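Local coordinates for conserved protein (Methanosarcina mazei, PDB 2NR4), which is of unknown function but binds flavin mononucleotide as a flavoprotein of the DUF447 family, at the interface of chains A and B. Sequence-based numbering; all coordinates share one arbitrary frame. Chains: chain A/B, Conserved hypothetical protein.

The interface of chains A and B. Residues chain A 157, 193-198, 201; chain B 28-30, 52.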
loop_
_atom_site.group_PDB
_atom_site.type_symbol
_atom_site.label_atom_id
_atom_site.label_comp_id
_atom_site.label_asym_id
_atom_site.label_seq_id
_atom_site.Cartn_x
_atom_site.Cartn_y
_atom_site.Cartn_z
ATOM N N ASN A 157 -3.778 -2.773 2.393
ATOM C CA ASN A 157 -5.081 -2.481 2.981
ATOM C C ASN A 157 -5.868 -1.652 1.964
ATOM O O ASN A 157 -5.450 -0.532 1.584
ATOM C CB ASN A 157 -4.873 -1.767 4.318
ATOM C CG ASN A 157 -6.186 -1.446 5.017
ATOM O OD1 ASN A 157 -6.993 -0.649 4.523
ATOM N ND2 ASN A 157 -6.403 -2.057 6.166
ATOM N N SER A 193 -14.511 2.468 4.937
ATOM C CA SER A 193 -15.331 2.042 6.053
ATOM C C SER A 193 -15.276 0.530 6.292
ATOM O O SER A 193 -15.280 0.097 7.448
ATOM C CB SER A 193 -16.784 2.438 5.841
ATOM O OG SER A 193 -17.413 2.358 7.118
ATOM N N LYS A 194 -15.276 -0.253 5.205
ATOM C CA LYS A 194 -15.256 -1.714 5.308
ATOM C C LYS A 194 -13.878 -2.211 5.650
ATOM O O LYS A 194 -13.721 -3.048 6.547
ATOM C CB LYS A 194 -15.737 -2.368 4.015
ATOM C CG LYS A 194 -17.144 -1.973 3.648
ATOM C CD LYS A 194 -17.575 -2.574 2.302
ATOM C CE LYS A 194 -19.106 -2.748 2.253
ATOM N NZ LYS A 194 -19.559 -3.611 3.405
ATOM N N CYS A 195 -12.870 -1.682 4.957
ATOM C CA CYS A 195 -11.495 -2.246 5.031
ATOM C C CYS A 195 -10.534 -1.466 5.905
ATOM O O CYS A 195 -9.549 -2.013 6.406
ATOM C CB CYS A 195 -10.888 -2.418 3.606
ATOM S SG CYS A 195 -11.903 -3.404 2.454
ATOM N N GLY A 196 -10.791 -0.166 6.110
ATOM C CA GLY A 196 -9.823 0.622 6.870
ATOM C C GLY A 196 -9.992 0.430 8.356
ATOM O O GLY A 196 -10.965 -0.186 8.788
ATOM N N GLY A 197 -9.033 0.925 9.106
ATOM C CA GLY A 197 -9.143 1.144 10.542
ATOM C C GLY A 197 -9.642 2.528 10.859
ATOM O O GLY A 197 -10.117 3.260 9.955
ATOM N N ASP A 198 -9.529 2.891 12.142
ATOM C CA ASP A 198 -9.867 4.245 12.616
ATOM C C ASP A 198 -9.181 5.375 11.839
ATOM O O ASP A 198 -9.815 6.390 11.546
ATOM C CB ASP A 198 -9.550 4.411 14.110
ATOM C CG ASP A 198 -10.521 3.662 14.999
ATOM O OD1 ASP A 198 -11.573 3.247 14.478
ATOM O OD2 ASP A 198 -10.238 3.478 16.210
ATOM N N LYS A 201 -10.844 5.929 8.486
ATOM C CA LYS A 201 -12.182 6.475 8.624
ATOM C C LYS A 201 -12.114 7.962 8.982
ATOM O O LYS A 201 -12.887 8.744 8.436
ATOM C CB LYS A 201 -13.036 5.630 9.579
ATOM C CG LYS A 201 -13.307 4.196 9.044
ATOM C CD LYS A 201 -14.019 3.347 10.138
ATOM C CE LYS A 201 -14.043 1.857 9.799
ATOM N NZ LYS A 201 -14.534 1.042 10.965
ATOM N N GLU B 28 -5.371 -3.568 12.406
ATOM C CA GLU B 28 -6.717 -3.051 12.422
ATOM C C GLU B 28 -7.260 -2.952 10.998
ATOM O O GLU B 28 -6.528 -2.519 10.095
ATOM C CB GLU B 28 -6.685 -1.668 13.071
ATOM C CG GLU B 28 -8.055 -1.044 13.277
ATOM C CD GLU B 28 -7.980 0.419 13.748
ATOM O OE1 GLU B 28 -6.862 0.944 14.005
ATOM O OE2 GLU B 28 -9.054 1.054 13.854
ATOM N N GLY B 29 -8.517 -3.364 10.808
ATOM C CA GLY B 29 -9.225 -3.283 9.541
ATOM C C GLY B 29 -9.060 -4.607 8.810
ATOM O O GLY B 29 -8.893 -5.644 9.464
ATOM N N ILE B 30 -9.056 -4.571 7.477
ATOM C CA ILE B 30 -8.878 -5.818 6.693
ATOM C C ILE B 30 -7.472 -5.846 6.084
ATOM O O ILE B 30 -7.167 -5.017 5.227
ATOM C CB ILE B 30 -9.970 -6.005 5.660
ATOM C CG1 ILE B 30 -11.364 -5.993 6.345
ATOM C CG2 ILE B 30 -9.720 -7.300 4.827
ATOM C CD1 ILE B 30 -12.539 -6.201 5.398
ATOM N N LYS B 52 -11.426 -6.154 14.061
ATOM C CA LYS B 52 -12.313 -5.062 14.466
ATOM C C LYS B 52 -12.434 -4.996 15.980
ATOM O O LYS B 52 -13.526 -4.901 16.488
ATOM C CB LYS B 52 -13.707 -5.202 13.827
ATOM C CG LYS B 52 -13.833 -5.101 12.275
ATOM C CD LYS B 52 -13.295 -3.805 11.687
ATOM C CE LYS B 52 -13.839 -3.535 10.270
ATOM N NZ LYS B 52 -13.298 -2.228 9.717
HETATM O O HOH W 1 -4.979 -3.830 7.875
#
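The last turn of helix 179-195, the start of helix 198-210 and loop residue A:Asn157 of chain A meet the start of strand 29-37 of chain B, the residue before it and loop residue B:Lys52; the patch is part of a two-fold symmetric interface that may be the biological dimer.

Hydrogen bonds centred on main-chain carbonyls and a water form the first group. B:Ile30 N donates to the carbonyl oxygen A:Cys195 O at 2.8 Å, nearly straight (170° at H) but from above the carbonyl plane. The same oxygen accepts the side-chain amide A:Asn157 ND2 at 3.2 Å, so donors from both chains grip it. A:Asn157, with CG anti to its backbone N, also reaches a water at 2.8 Å from ND2, and this water lies 3.0 Å from B:Glu28 O.

Charged side chains supply the second group. B:Glu28 has CG anti to the backbone N and a chain extended beyond it (chi2 -172°), bringing its carboxylate over A:Gly197 to helix 198-210, where A:Asp198 N donates to OE2 at 2.6 Å from above the carboxylate plane. The helix N-terminus would favour a charged carboxylate, whereas the A:Asp198 carboxylate, turned 90° to it, may oppose it. An alanine in place of B:Glu28 would remove this acceptor and would probably loosen the hold on the helix start. B:Lys52, bent at chi2, sets its terminal amine NZ 3.2 Å from A:Gly196 O and in a weak hydrogen bond to A:Lys194 O; A:Lys201 NZ, close by, would be expected to repel it if both are charged.

Apolar packing is looser: B:Ile30 lies alongside the helix end, its CG1 4.0 Å from A:Cys195 CA and its CD1 tip 4.1 Å from A:Cys195 SG.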